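Local coordinates for putative dioxygenase (Nostoc punctiforme, PDB 2PEB) that is a putative dioxygenase of the Dopa 4,5-dioxygenase family, probably opening catechol-type rings with molecular oxygen, at the interface of chains A and B. Numbering follows the deposited sequence. Chains: chain A/B, putative dioxygenase.

Contacts 1 and 2 lie about 13 Å apart, measured between the centres of their C-alpha atoms. Both use helix 66-76 of chain A. In contact 1, A:Met74 points from this helix into an apolar pocket of chain B, which includes B:Phe66 at the start of the same helix. The helix thus serves at both its ends, as donor of A:Met74 and as part of the receiving pocket. In contact 2, A:Trp72, A:Leu75 and A:Asn76 meet the N-terminal segment of chain B, with A:Arg36 of helix 23-36 beside them. The two-fold symmetry repeats both contacts. The structure alone does not prove a dimer in solution.

Contact 1: the interface of chains A and B. Residues chain A 74; chain B 12, 66, 84-86, 98-100.
A:Met74, a selenomethionine, has CG anti to its carbonyl carbon (chi1 -84°), which carries the selenium away from the helix backbone and into chain B. The chain then bends at chi3 (111°), which turns the methyl CE toward the backbone of B:Tyr98 and B:Val84. B:Phe66 brings the far end of its ring to the selenium. The SE atom of A:Met74 lies 3.9 Å from CZ of B:Phe66. The two side chains run antiparallel and pass where SE meets the CZ/CE1 end of the phenyl ring. B:Phe12 adds a second aromatic contact, with its CE2 4.0 Å from SE of A:Met74. One face of its ring is covered by CD1 of B:Phe66, over the ring centre, which is likely to steady the B:Phe12 ring beside the selenium.

The methyl group has its own surroundings. CE of A:Met74 packs against CD2 of B:Leu100 at 3.7 Å. It also meets CD of B:Pro86 at 3.9 Å. The carbonyl O of B:Tyr98 lies 3.4 Å from CE of A:Met74 and is equally near CB and CG, so the side chain runs alongside this carbonyl. The pocket is lined by apolar side chains, with the backbone oxygens of B:Tyr98 and B:Val84 facing the methyl group. At the backbone, water 1 links the two chains. The oxygen of water 1 is 3.1 Å from O of A:Met74. The same oxygen of water 1 is 2.8 Å from O of B:Ser99.

B:His85 stands behind the pocket. It belongs to the histidine set that binds zinc in this structure, a site probably meant for a catalytic metal. Its ND1 donates a nearly straight hydrogen bond to O of B:Pro86, from above the carbonyl plane.

A:Met74 lies near the C-terminal end of helix 66-76. Its pocket is formed by strands 12-17, 82-86 and 100-102 of chain B, together with the start of helix 66-76 and the loop holding B:Tyr98 and B:Ser99.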
loop_
_atom_site.group_PDB
_atom_site.type_symbol
_atom_site.label_atom_id
_atom_site.label_comp_id
_atom_site.label_asym_id
_atom_site.label_seq_id
_atom_site.Cartn_x
_atom_site.Cartn_y
_atom_site.Cartn_z
HETATM N N MSE A 74 -8.455 -1.238 1.460
HETATM C CA MSE A 74 -8.394 0.126 0.943
HETATM C C MSE A 74 -9.685 0.883 1.148
HETATM O O MSE A 74 -9.713 2.056 1.537
HETATM C CB MSE A 74 -8.043 0.131 -0.535
HETATM C CG MSE A 74 -6.515 0.054 -0.800
HETATM SE SE MSE A 74 -5.900 -0.497 -2.525
HETATM C CE MSE A 74 -5.235 1.144 -3.016
ATOM N N PHE B 12 -6.640 1.255 -11.157
ATOM C CA PHE B 12 -5.786 1.947 -10.215
ATOM C C PHE B 12 -4.832 2.910 -10.934
ATOM O O PHE B 12 -4.500 2.695 -12.102
ATOM C CB PHE B 12 -4.909 0.952 -9.427
ATOM C CG PHE B 12 -5.693 -0.021 -8.618
ATOM C CD1 PHE B 12 -6.191 -1.180 -9.194
ATOM C CD2 PHE B 12 -5.971 0.255 -7.273
ATOM C CE1 PHE B 12 -6.946 -2.083 -8.438
ATOM C CE2 PHE B 12 -6.718 -0.651 -6.481
ATOM C CZ PHE B 12 -7.222 -1.791 -7.061
ATOM N N PHE B 66 -3.160 -5.319 -10.467
ATOM C CA PHE B 66 -2.850 -4.821 -9.135
ATOM C C PHE B 66 -1.832 -5.729 -8.424
ATOM O O PHE B 66 -0.861 -5.212 -7.805
ATOM C CB PHE B 66 -4.136 -4.693 -8.336
ATOM C CG PHE B 66 -3.943 -4.125 -6.961
ATOM C CD1 PHE B 66 -3.863 -2.727 -6.736
ATOM C CD2 PHE B 66 -3.829 -4.962 -5.865
ATOM C CE1 PHE B 66 -3.703 -2.176 -5.467
ATOM C CE2 PHE B 66 -3.649 -4.415 -4.599
ATOM C CZ PHE B 66 -3.642 -3.021 -4.402
ATOM N N VAL B 84 -0.595 4.856 -4.506
ATOM C CA VAL B 84 -1.445 4.021 -5.357
ATOM C C VAL B 84 -2.868 4.240 -4.905
ATOM O O VAL B 84 -3.174 4.142 -3.741
ATOM C CB VAL B 84 -1.085 2.502 -5.275
ATOM C CG1 VAL B 84 -2.070 1.666 -6.130
ATOM C CG2 VAL B 84 0.372 2.244 -5.676
ATOM N N HIS B 85 -3.760 4.536 -5.845
ATOM C CA HIS B 85 -5.148 4.773 -5.480
ATOM C C HIS B 85 -6.084 4.110 -6.456
ATOM O O HIS B 85 -5.753 3.965 -7.625
ATOM C CB HIS B 85 -5.449 6.279 -5.332
ATOM C CG HIS B 85 -5.376 7.082 -6.599
ATOM N ND1 HIS B 85 -6.385 7.089 -7.541
ATOM C CD2 HIS B 85 -4.449 7.962 -7.047
ATOM C CE1 HIS B 85 -6.058 7.897 -8.535
ATOM N NE2 HIS B 85 -4.896 8.452 -8.253
ATOM N N PRO B 86 -7.231 3.672 -5.964
ATOM C CA PRO B 86 -8.230 3.141 -6.859
ATOM C C PRO B 86 -8.915 4.257 -7.637
ATOM O O PRO B 86 -8.732 5.428 -7.362
ATOM C CB PRO B 86 -9.189 2.447 -5.886
ATOM C CG PRO B 86 -9.159 3.253 -4.720
ATOM C CD PRO B 86 -7.740 3.709 -4.578
ATOM N N TYR B 98 -8.905 6.086 0.205
ATOM C CA TYR B 98 -8.786 4.744 -0.367
ATOM C C TYR B 98 -7.454 4.339 -0.904
ATOM O O TYR B 98 -7.340 3.299 -1.538
ATOM C CB TYR B 98 -9.787 4.582 -1.480
ATOM C CG TYR B 98 -11.207 4.818 -1.131
ATOM C CD1 TYR B 98 -11.701 4.651 0.162
ATOM C CD2 TYR B 98 -12.093 5.146 -2.133
ATOM C CE1 TYR B 98 -13.032 4.853 0.436
ATOM C CE2 TYR B 98 -13.399 5.314 -1.894
ATOM C CZ TYR B 98 -13.890 5.193 -0.596
ATOM O OH TYR B 98 -15.215 5.393 -0.364
ATOM N N SER B 99 -6.440 5.165 -0.637
ATOM C CA SER B 99 -5.147 4.955 -1.220
ATOM C C SER B 99 -4.192 4.215 -0.283
ATOM O O SER B 99 -4.509 3.940 0.878
ATOM C CB SER B 99 -4.564 6.298 -1.606
ATOM O OG SER B 99 -4.575 7.169 -0.485
ATOM N N LEU B 100 -3.072 3.816 -0.848
ATOM C CA LEU B 100 -1.964 3.333 -0.057
ATOM C C LEU B 100 -0.684 4.009 -0.501
ATOM O O LEU B 100 -0.602 4.547 -1.602
ATOM C CB LEU B 100 -1.847 1.821 -0.297
ATOM C CG LEU B 100 -1.434 1.279 -1.677
ATOM C CD1 LEU B 100 0.015 1.353 -1.914
ATOM C CD2 LEU B 100 -1.920 -0.188 -1.902
HETATM O O HOH W 1 -6.785 2.925 2.181
#

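Contact 2: the interface of chains A and B. Residues chain A 36, 72, 75-76; chain B 3-4.
The aliphatic chain of B:Lys3 meets the indole of A:Trp72 at this edge of the paired Dopa 4,5-dioxygenase family chains. Its methylenes pass alongside the CZ2-CH2 rim of the benzo ring, not over its face. CE of B:Lys3 lies 3.8 Å from CZ2 of A:Trp72. The lysine and tryptophan side chains cross obliquely. Bends at chi2 (-55°) and chi4 fold the lysine chain so that CG, CD and CE all come near the indole. A:Arg36 reaches the same CG of B:Lys3 through NH2, at 3.6 Å, so the guanidinium meets a methylene group there. NH1 of A:Arg36 is 3.9 Å from NZ of B:Lys3, so the two positive charges would probably lie near each other.

A:Asn76 joins this apolar centre to the polar rim. Its side chain crosses that of B:Lys3 at about a right angle. Its ND2 sits over one face of the A:Trp72 ring, offset toward the rim. The same ND2 donates to O of A:Trp72 at 3.0 Å, one turn back in its helix. It also donates to O of B:Glu4 at 3.2 Å. This second bond is nearly straight (171° at H) and lies in both the amide plane and the carbonyl plane. The two bonds restrict rotation of the amide. OD1 of A:Asn76 faces the backbone N of B:Glu4 at 3.1 Å, but that hydrogen bond is weak and bent. An alanine in place of A:Asn76 removes the amide, and O of B:Glu4 would probably lose its direct link to the helix, leaving the N-terminal segment freer to shift.

Water 2 extends the rim. It lies at the edge of the indole, in the ring plane, its oxygen 2.9 Å from NE1 of A:Trp72. The oxygen of water 2 is also 3.0 Å from O of B:Glu4.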
loop_
_atom_site.group_PDB
_atom_site.type_symbol
_atom_site.label_atom_id
_atom_site.label_comp_id
_atom_site.label_asym_id
_atom_site.label_seq_id
_atom_site.Cartn_x
_atom_site.Cartn_y
_atom_site.Cartn_z
ATOM N N ARG A 36 -14.718 -13.198 4.037
ATOM C CA ARG A 36 -14.624 -13.032 2.569
ATOM C C ARG A 36 -13.441 -13.687 1.871
ATOM O O ARG A 36 -13.534 -14.031 0.714
ATOM C CB ARG A 36 -14.603 -11.552 2.220
ATOM C CG ARG A 36 -15.850 -10.797 2.534
ATOM C CD ARG A 36 -15.711 -9.297 2.305
ATOM N NE ARG A 36 -17.019 -8.648 2.353
ATOM C CZ ARG A 36 -17.724 -8.420 3.455
ATOM N NH1 ARG A 36 -17.259 -8.768 4.654
ATOM N NH2 ARG A 36 -18.922 -7.842 3.355
ATOM N N TRP A 72 -9.897 -4.545 -0.743
ATOM C CA TRP A 72 -10.962 -4.503 0.234
ATOM C C TRP A 72 -10.639 -3.619 1.414
ATOM O O TRP A 72 -11.472 -2.805 1.823
ATOM C CB TRP A 72 -11.389 -5.890 0.680
ATOM C CG TRP A 72 -12.650 -5.918 1.460
ATOM C CD1 TRP A 72 -13.932 -6.000 0.978
ATOM C CD2 TRP A 72 -12.765 -5.881 2.899
ATOM N NE1 TRP A 72 -14.824 -6.015 2.032
ATOM C CE2 TRP A 72 -14.134 -5.941 3.221
ATOM C CE3 TRP A 72 -11.831 -5.812 3.951
ATOM C CZ2 TRP A 72 -14.587 -5.903 4.529
ATOM C CZ3 TRP A 72 -12.301 -5.787 5.269
ATOM C CH2 TRP A 72 -13.660 -5.840 5.537
ATOM N N LEU A 75 -10.795 0.148 0.888
ATOM C CA LEU A 75 -12.085 0.706 0.877
ATOM C C LEU A 75 -12.752 0.598 2.246
ATOM O O LEU A 75 -13.619 1.419 2.582
ATOM C CB LEU A 75 -12.983 0.018 -0.149
ATOM C CG LEU A 75 -12.590 0.123 -1.617
ATOM C CD1 LEU A 75 -13.663 -0.562 -2.520
ATOM C CD2 LEU A 75 -12.426 1.562 -1.986
ATOM N N ASN A 76 -12.354 -0.380 3.064
ATOM C CA ASN A 76 -13.166 -0.774 4.242
ATOM C C ASN A 76 -12.421 -0.729 5.580
ATOM O O ASN A 76 -12.968 -1.126 6.623
ATOM C CB ASN A 76 -13.758 -2.180 4.059
ATOM C CG ASN A 76 -14.777 -2.237 2.984
ATOM O OD1 ASN A 76 -15.894 -1.756 3.181
ATOM N ND2 ASN A 76 -14.434 -2.834 1.858
ATOM N N LYS B 3 -20.156 -2.333 4.298
ATOM C CA LYS B 3 -18.931 -2.420 3.430
ATOM C C LYS B 3 -19.245 -2.001 1.988
ATOM O O LYS B 3 -20.317 -2.336 1.472
ATOM C CB LYS B 3 -18.360 -3.857 3.414
ATOM C CG LYS B 3 -18.350 -4.604 4.757
ATOM C CD LYS B 3 -17.628 -3.829 5.862
ATOM C CE LYS B 3 -17.174 -4.742 7.009
ATOM N NZ LYS B 3 -18.041 -5.943 7.190
ATOM N N GLU B 4 -18.353 -1.276 1.309
ATOM C CA GLU B 4 -18.537 -1.228 -0.149
ATOM C C GLU B 4 -17.713 -2.308 -0.845
ATOM O O GLU B 4 -16.724 -2.882 -0.326
ATOM C CB GLU B 4 -18.391 0.161 -0.808
ATOM C CG GLU B 4 -19.061 0.319 -2.301
ATOM C CD GLU B 4 -20.590 0.617 -2.375
ATOM O OE1 GLU B 4 -21.409 -0.131 -1.786
ATOM O OE2 GLU B 4 -20.977 1.599 -3.072
HETATM O O HOH W 2 -17.409 -5.633 0.724
#